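PDB 5E09: cellulase from Bacillus sp. BG-CS10, which catalyses the hydrolysis of internal beta-1,4-glucosidic bonds in cellulose, using a family 5 catalytic domain joined to two further modules, one a family 46 carbohydrate-binding module. Local coordinates for residues 209-212 and 218-221; 401-406 and 413-418; 447-452 and 512-517. One frame throughout, in Å; residues are numbered along the deposited sequence.

Contact 1: residues 209-212 and 218-221; sequences QTMK and NLIA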
loop_
_atom_site.group_PDB
_atom_site.type_symbol
_atom_site.label_atom_id
_atom_site.label_comp_id
_atom_site.label_asym_id
_atom_site.label_seq_id
_atom_site.Cartn_x
_atom_site.Cartn_y
_atom_site.Cartn_z
ATOM N N GLN A 209 2.513 -17.722 21.559
ATOM C CA GLN A 209 2.008 -18.627 22.576
ATOM C C GLN A 209 0.944 -19.559 21.998
ATOM O O GLN A 209 0.968 -20.763 22.253
ATOM C CB GLN A 209 1.452 -17.833 23.764
ATOM C CG GLN A 209 0.997 -18.688 24.942
ATOM C CD GLN A 209 2.074 -19.647 25.431
ATOM O OE1 GLN A 209 1.794 -20.811 25.718
ATOM N NE2 GLN A 209 3.310 -19.161 25.532
ATOM N N THR A 210 0.023 -19.006 21.212
ATOM C CA THR A 210 -0.982 -19.832 20.542
ATOM C C THR A 210 -0.327 -20.937 19.715
ATOM O O THR A 210 -0.749 -22.100 19.747
ATOM C CB THR A 210 -1.888 -18.996 19.618
ATOM O OG1 THR A 210 -2.565 -17.989 20.379
ATOM C CG2 THR A 210 -2.917 -19.887 18.917
HETATM N N MSE A 211 0.720 -20.568 18.986
HETATM C CA MSE A 211 1.407 -21.520 18.125
HETATM C C MSE A 211 2.125 -22.595 18.919
HETATM O O MSE A 211 2.073 -23.770 18.554
HETATM C CB MSE A 211 2.381 -20.790 17.207
HETATM C CG MSE A 211 1.629 -20.051 16.125
HETATM SE SE MSE A 211 2.675 -19.160 14.771
HETATM C CE MSE A 211 1.242 -18.954 13.481
ATOM N N LYS A 212 2.781 -22.202 20.006
ATOM C CA LYS A 212 3.419 -23.180 20.877
ATOM C C LYS A 212 2.373 -24.152 21.425
ATOM O O LYS A 212 2.623 -25.357 21.500
ATOM C CB LYS A 212 4.184 -22.493 22.010
ATOM C CG LYS A 212 5.584 -22.048 21.595
ATOM C CD LYS A 212 6.452 -21.630 22.778
ATOM C CE LYS A 212 6.190 -20.195 23.203
ATOM N NZ LYS A 212 7.189 -19.733 24.211
ATOM N N ASN A 218 3.542 -27.311 10.888
ATOM C CA ASN A 218 3.088 -26.687 9.648
ATOM C C ASN A 218 2.261 -25.426 9.861
ATOM O O ASN A 218 1.155 -25.300 9.339
ATOM C CB ASN A 218 2.291 -27.704 8.831
ATOM C CG ASN A 218 3.160 -28.849 8.321
ATOM O OD1 ASN A 218 4.211 -28.625 7.718
ATOM N ND2 ASN A 218 2.733 -30.077 8.584
ATOM N N LEU A 219 2.811 -24.489 10.626
ATOM C CA LEU A 219 2.106 -23.263 10.967
ATOM C C LEU A 219 2.907 -22.036 10.532
ATOM O O LEU A 219 4.136 -22.028 10.589
ATOM C CB LEU A 219 1.820 -23.213 12.473
ATOM C CG LEU A 219 0.881 -24.283 13.055
ATOM C CD1 LEU A 219 0.726 -24.109 14.560
ATOM C CD2 LEU A 219 -0.479 -24.264 12.384
ATOM N N ILE A 220 2.195 -21.004 10.091
ATOM C CA ILE A 220 2.799 -19.784 9.578
ATOM C C ILE A 220 2.176 -18.569 10.249
ATOM O O ILE A 220 0.959 -18.467 10.337
ATOM C CB ILE A 220 2.616 -19.660 8.053
ATOM C CG1 ILE A 220 3.137 -20.912 7.339
ATOM C CG2 ILE A 220 3.298 -18.405 7.533
ATOM C CD1 ILE A 220 2.534 -21.116 5.966
ATOM N N ALA A 221 3.008 -17.655 10.731
ATOM C CA ALA A 221 2.520 -16.409 11.308
ATOM C C ALA A 221 2.272 -15.397 10.198
ATOM O O ALA A 221 3.023 -15.353 9.229
ATOM C CB ALA A 221 3.520 -15.862 12.320
#
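M211, near the end of helix 201-214, faces L219, the first residue of strand 219-225, with their CA atoms 7.4 Å apart, a distance at which side chains rather than backbones must fill the gap. The chain leaves the helix, turns, and enters the strand, so that the helix lies against the strand it has just led into. The selenomethionine M211 does nearly all the bridging. Its arm is extended beyond CG (chi2 -176°, chi3 163°), which carries the terminal methyl across to the strand backbone. There CE rests above the face of the peptide linking I220 to A221, 3.2 Å from I220 O and 3.5 Å from A221 N. The packing is van der Waals in kind, and M211 CE has apolar touches besides, to A221 CB at 4.0 Å and L219 CB at 4.4 Å. Nearer the helix backbone, L219 CD1 lies 4.2 Å from M211 O. I220 turns its side chain the other way, onto V14 of helix 9-15, while its backbone and that of A221 bond to strands 190-193 and 267-272. Helix 201-214 connects strand 190-193 to strand 219-225, a beta-alpha-beta unit of the kind repeated round the (beta/alpha)8 TIM barrel of family 5 glycosidases.

Contact 2: residues 401-406 and 413-418; sequences TALMTP and AVITAQ
L403 packs against A413 and I415 in the X2 module, a beta-sandwich domain of the E-set clan, and joins helix 397-403 to strand 410-419 after a short connection. The apolar contacts are few and all involve L403. Close to the backbones, whose nearest CA atoms (L403 and A413) are 6.3 Å apart, the two side chains point at each other and L403 CB lies 4.2 Å from A413 CB. Farther out, L403 meets I415, two residues along the strand and on the same face as A413. These two side chains cross obliquely, and the I415 branch reaches back toward the helix although its first bond does not aim there. Beyond this pair, L403 also rests on V375 and I415 on L373, both of the adjoining strand 370-375.

Polar interactions hold the backbone beside the contact. M404 N bonds to T401 O (3.2 Å) as the chain turns out of the helix, and T405 N bonds to OD1 of N412, tying the departing chain to the residue just before A413. The strand itself is fixed in its sheet by backbone bonds from A413 to L429 and I415 to F427. With CG1 anti to the carbonyl carbon (chi1 -53°) and the chain extended from it (chi2 173°), the end methyl of I415, CD1, is delivered to within 4.2 Å of L403 CD1.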
loop_
_atom_site.group_PDB
_atom_site.type_symbol
_atom_site.label_atom_id
_atom_site.label_comp_id
_atom_site.label_asym_id
_atom_site.label_seq_id
_atom_site.Cartn_x
_atom_site.Cartn_y
_atom_site.Cartn_z
ATOM N N THR A 401 19.862 22.743 -21.273
ATOM C CA THR A 401 19.408 23.660 -22.312
ATOM C C THR A 401 18.899 22.902 -23.536
ATOM O O THR A 401 17.797 23.155 -24.022
ATOM C CB THR A 401 20.528 24.625 -22.742
ATOM O OG1 THR A 401 20.862 25.476 -21.643
ATOM C CG2 THR A 401 20.082 25.491 -23.920
ATOM N N ALA A 402 19.702 21.962 -24.019
ATOM C CA ALA A 402 19.359 21.195 -25.210
ATOM C C ALA A 402 18.069 20.397 -25.019
ATOM O O ALA A 402 17.259 20.282 -25.943
ATOM C CB ALA A 402 20.513 20.263 -25.588
ATOM N N LEU A 403 17.875 19.862 -23.815
ATOM C CA LEU A 403 16.731 18.995 -23.533
ATOM C C LEU A 403 15.429 19.752 -23.299
ATOM O O LEU A 403 14.350 19.163 -23.266
ATOM C CB LEU A 403 17.023 18.122 -22.313
ATOM C CG LEU A 403 18.052 17.020 -22.523
ATOM C CD1 LEU A 403 18.546 16.495 -21.184
ATOM C CD2 LEU A 403 17.451 15.902 -23.345
HETATM N N MSE A 404 15.518 21.060 -23.133
HETATM C CA MSE A 404 14.343 21.800 -22.724
HETATM C C MSE A 404 13.854 22.783 -23.770
HETATM O O MSE A 404 14.530 23.054 -24.759
HETATM C CB MSE A 404 14.631 22.512 -21.407
HETATM C CG MSE A 404 14.984 21.522 -20.318
HETATM SE SE MSE A 404 15.408 22.344 -18.626
HETATM C CE MSE A 404 13.609 22.903 -18.187
ATOM N N THR A 405 12.654 23.298 -23.535
ATOM C CA THR A 405 11.991 24.199 -24.454
ATOM C C THR A 405 11.497 25.413 -23.685
ATOM O O THR A 405 10.638 25.284 -22.814
ATOM C CB THR A 405 10.797 23.520 -25.151
ATOM O OG1 THR A 405 11.198 22.244 -25.660
ATOM C CG2 THR A 405 10.269 24.385 -26.281
ATOM N N PRO A 406 12.041 26.595 -24.005
ATOM C CA PRO A 406 11.644 27.838 -23.337
ATOM C C PRO A 406 10.147 28.076 -23.446
ATOM O O PRO A 406 9.592 27.979 -24.540
ATOM C CB PRO A 406 12.426 28.914 -24.098
ATOM C CG PRO A 406 13.609 28.176 -24.674
ATOM C CD PRO A 406 13.079 26.817 -25.028
ATOM N N ALA A 413 11.562 16.490 -20.465
ATOM C CA ALA A 413 12.391 15.310 -20.750
ATOM C C ALA A 413 12.491 14.356 -19.579
ATOM O O ALA A 413 12.170 14.712 -18.463
ATOM C CB ALA A 413 13.802 15.730 -21.187
ATOM N N VAL A 414 12.941 13.138 -19.855
ATOM C CA VAL A 414 13.184 12.139 -18.817
ATOM C C VAL A 414 14.617 11.622 -18.918
ATOM O O VAL A 414 15.009 11.039 -19.930
ATOM C CB VAL A 414 12.195 10.961 -18.918
ATOM C CG1 VAL A 414 12.582 9.862 -17.951
ATOM C CG2 VAL A 414 10.766 11.453 -18.665
ATOM N N ILE A 415 15.404 11.881 -17.878
ATOM C CA ILE A 415 16.785 11.425 -17.828
ATOM C C ILE A 415 16.875 10.144 -17.017
ATOM O O ILE A 415 16.587 10.134 -15.820
ATOM C CB ILE A 415 17.712 12.486 -17.211
ATOM C CG1 ILE A 415 17.550 13.824 -17.939
ATOM C CG2 ILE A 415 19.162 12.010 -17.242
ATOM C CD1 ILE A 415 18.292 14.970 -17.284
ATOM N N THR A 416 17.285 9.069 -17.679
ATOM C CA THR A 416 17.353 7.745 -17.077
ATOM C C THR A 416 18.754 7.417 -16.563
ATOM O O THR A 416 19.703 7.317 -17.339
ATOM C CB THR A 416 16.929 6.661 -18.091
ATOM O OG1 THR A 416 15.625 6.966 -18.608
ATOM C CG2 THR A 416 16.924 5.282 -17.439
ATOM N N ALA A 417 18.882 7.258 -15.251
ATOM C CA ALA A 417 20.136 6.839 -14.643
ATOM C C ALA A 417 20.211 5.324 -14.588
ATOM O O ALA A 417 19.280 4.653 -14.117
ATOM C CB ALA A 417 20.293 7.435 -13.250
ATOM N N GLN A 418 21.328 4.803 -15.082
ATOM C CA GLN A 418 21.570 3.373 -15.177
ATOM C C GLN A 418 22.663 2.963 -14.210
ATOM O O GLN A 418 23.618 3.703 -13.983
ATOM C CB GLN A 418 21.960 2.992 -16.601
ATOM C CG GLN A 418 21.022 3.533 -17.662
ATOM C CD GLN A 418 21.558 3.333 -19.071
ATOM O OE1 GLN A 418 22.689 3.718 -19.384
ATOM N NE2 GLN A 418 20.746 2.721 -19.928
#

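Contact 3: residues 447-452 and 512-517; sequences FAIPAH and LTFHFW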
loop_
_atom_site.group_PDB
_atom_site.type_symbol
_atom_site.label_atom_id
_atom_site.label_comp_id
_atom_site.label_asym_id
_atom_site.label_seq_id
_atom_site.Cartn_x
_atom_site.Cartn_y
_atom_site.Cartn_z
ATOM N N PHE A 447 -16.285 23.684 -3.788
ATOM C CA PHE A 447 -15.247 24.705 -3.777
ATOM C C PHE A 447 -13.948 24.261 -4.455
ATOM O O PHE A 447 -13.356 23.238 -4.108
ATOM C CB PHE A 447 -14.955 25.149 -2.344
ATOM C CG PHE A 447 -14.181 26.430 -2.265
ATOM C CD1 PHE A 447 -14.835 27.651 -2.298
ATOM C CD2 PHE A 447 -12.796 26.415 -2.177
ATOM C CE1 PHE A 447 -14.122 28.839 -2.240
ATOM C CE2 PHE A 447 -12.078 27.593 -2.116
ATOM C CZ PHE A 447 -12.741 28.808 -2.145
ATOM N N ALA A 448 -13.513 25.053 -5.425
ATOM C CA ALA A 448 -12.245 24.816 -6.091
ATOM C C ALA A 448 -11.545 26.131 -6.423
ATOM O O ALA A 448 -12.137 27.031 -7.012
ATOM C CB ALA A 448 -12.453 23.994 -7.356
ATOM N N ILE A 449 -10.282 26.229 -6.030
ATOM C CA ILE A 449 -9.430 27.359 -6.370
ATOM C C ILE A 449 -8.835 27.194 -7.757
ATOM O O ILE A 449 -8.101 26.241 -7.999
ATOM C CB ILE A 449 -8.284 27.501 -5.364
ATOM C CG1 ILE A 449 -8.839 27.550 -3.939
ATOM C CG2 ILE A 449 -7.430 28.722 -5.695
ATOM C CD1 ILE A 449 -7.814 27.240 -2.870
ATOM N N PRO A 450 -9.152 28.113 -8.679
ATOM C CA PRO A 450 -8.493 28.080 -9.989
ATOM C C PRO A 450 -6.983 28.179 -9.818
ATOM O O PRO A 450 -6.495 29.033 -9.077
ATOM C CB PRO A 450 -9.063 29.306 -10.707
ATOM C CG PRO A 450 -10.380 29.555 -10.041
ATOM C CD PRO A 450 -10.175 29.173 -8.597
ATOM N N ALA A 451 -6.252 27.294 -10.479
ATOM C CA ALA A 451 -4.823 27.172 -10.233
ATOM C C ALA A 451 -4.012 27.163 -11.515
ATOM O O ALA A 451 -4.347 26.470 -12.474
ATOM C CB ALA A 451 -4.540 25.912 -9.435
ATOM N N HIS A 452 -2.943 27.949 -11.526
ATOM C CA HIS A 452 -1.948 27.871 -12.578
ATOM C C HIS A 452 -0.743 27.147 -12.004
ATOM O O HIS A 452 0.104 27.755 -11.346
ATOM C CB HIS A 452 -1.569 29.262 -13.089
ATOM C CG HIS A 452 -2.716 30.023 -13.675
ATOM N ND1 HIS A 452 -3.248 29.730 -14.914
ATOM C CD2 HIS A 452 -3.429 31.070 -13.197
ATOM C CE1 HIS A 452 -4.242 30.562 -15.170
ATOM N NE2 HIS A 452 -4.374 31.384 -14.145
ATOM N N LEU A 512 -4.366 29.348 4.129
ATOM C CA LEU A 512 -3.829 28.142 3.518
ATOM C C LEU A 512 -2.436 28.411 2.964
ATOM O O LEU A 512 -2.181 29.461 2.353
ATOM C CB LEU A 512 -4.738 27.623 2.393
ATOM C CG LEU A 512 -6.242 27.468 2.638
ATOM C CD1 LEU A 512 -6.956 27.065 1.352
ATOM C CD2 LEU A 512 -6.521 26.466 3.746
ATOM N N THR A 513 -1.541 27.453 3.179
ATOM C CA THR A 513 -0.204 27.508 2.614
ATOM C C THR A 513 0.037 26.262 1.787
ATOM O O THR A 513 0.180 25.181 2.343
ATOM C CB THR A 513 0.880 27.594 3.705
ATOM O OG1 THR A 513 0.593 28.684 4.587
ATOM C CG2 THR A 513 2.266 27.780 3.080
ATOM N N PHE A 514 0.079 26.398 0.467
ATOM C CA PHE A 514 0.382 25.245 -0.378
ATOM C C PHE A 514 1.892 25.056 -0.561
ATOM O O PHE A 514 2.602 25.974 -0.991
ATOM C CB PHE A 514 -0.309 25.379 -1.733
ATOM C CG PHE A 514 -1.809 25.317 -1.651
ATOM C CD1 PHE A 514 -2.464 24.097 -1.687
ATOM C CD2 PHE A 514 -2.561 26.476 -1.524
ATOM C CE1 PHE A 514 -3.844 24.031 -1.611
ATOM C CE2 PHE A 514 -3.945 26.421 -1.444
ATOM C CZ PHE A 514 -4.587 25.193 -1.488
ATOM N N HIS A 515 2.363 23.863 -0.199
ATOM C CA HIS A 515 3.750 23.456 -0.398
ATOM C C HIS A 515 3.885 22.630 -1.676
ATOM O O HIS A 515 3.251 21.564 -1.817
ATOM C CB HIS A 515 4.266 22.635 0.792
ATOM C CG HIS A 515 4.253 23.368 2.100
ATOM N ND1 HIS A 515 5.397 23.601 2.835
ATOM C CD2 HIS A 515 3.233 23.899 2.818
ATOM C CE1 HIS A 515 5.084 24.249 3.943
ATOM N NE2 HIS A 515 3.777 24.444 3.956
ATOM N N PHE A 516 4.725 23.131 -2.583
ATOM C CA PHE A 516 5.024 22.488 -3.861
ATOM C C PHE A 516 6.371 21.773 -3.818
ATOM O O PHE A 516 7.231 22.108 -3.006
ATOM C CB PHE A 516 5.025 23.516 -4.993
ATOM C CG PHE A 516 3.679 24.094 -5.285
ATOM C CD1 PHE A 516 3.161 25.111 -4.499
ATOM C CD2 PHE A 516 2.927 23.620 -6.347
ATOM C CE1 PHE A 516 1.912 25.641 -4.766
ATOM C CE2 PHE A 516 1.678 24.152 -6.620
ATOM C CZ PHE A 516 1.170 25.158 -5.826
ATOM N N TRP A 517 6.559 20.801 -4.706
ATOM C CA TRP A 517 7.787 20.004 -4.719
ATOM C C TRP A 517 9.006 20.749 -5.267
ATOM O O TRP A 517 10.138 20.313 -5.079
ATOM C CB TRP A 517 7.558 18.716 -5.510
ATOM C CG TRP A 517 6.873 17.696 -4.668
ATOM C CD1 TRP A 517 5.577 17.265 -4.778
ATOM C CD2 TRP A 517 7.427 17.013 -3.552
ATOM N NE1 TRP A 517 5.303 16.338 -3.802
ATOM C CE2 TRP A 517 6.440 16.161 -3.022
ATOM C CE3 TRP A 517 8.690 17.022 -2.931
ATOM C CZ2 TRP A 517 6.643 15.331 -1.931
ATOM C CZ3 TRP A 517 8.904 16.202 -1.839
ATOM C CH2 TRP A 517 7.887 15.368 -1.349
#
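I449 meets L512 and F514 through a single methyl group, CD1, which touches L512 CD1 at 4.3 Å and F514 CZ at 4.1 Å. The third side of this small cluster is closed within the second strand, where L512 CD1 lies 4.1 Å from F514 CZ, so that each of the three atoms touches the other two. I449 and F514 approach from opposite directions. In the isoleucine, CG1 lies beside the backbone N and the chain runs on extended (chi2 161°), bringing CD1 out to the second strand, while the phenylalanine presents the far end of its ring. All three residues are buried, and Y524 and L526 of strand 521-529 add to the apolar surroundings, against I449 and L512 respectively.

The backbones stand well apart: the closest CA atoms, those of I449 and L512, are 11.4 Å from each other. Strands 447-452 and 509-516 are separated in their antiparallel sheet by three others and face one another because the sheet curls over on itself. Their inward side chains meet in a way consistent with a sandwich-like core, here that of the family 46 carbohydrate-binding module.

The side-chain hydrogen bonds belong to neighbouring residues. Alternation along 512-516 sends T513 and H515 to the side opposite L512 and F514, where T513 OG1 bonds to OE2 of E523 and H515 NE2 to OE1 of E462. Backbone bonds on the first strand run from I449 to I495 and from P450 to E438. Past the end of the second strand, W517 rests on R240 and Q285 of the catalytic domain.

In the fold
The three contacts follow one another along the chain, one in each module, and share no helix or strand. Contact 1 and contact 2 each join a helix to the strand that follows it, whereas contact 3 brings together strands sixty residues apart in sequence. Contacts 1 and 3 are buried; contact 2 is only partly so. All three rest on van der Waals packing without hydrogen bonds between their segments, but the targets differ: a peptide face in the barrel, an alanine and an isoleucine of an inner strand of the X2 module, and a leucine methyl with an aromatic ring inside the third module. Contacts 2 and 3 have centres about 27 Å apart, while the centre of contact 1 is about 54 Å from that of contact 2.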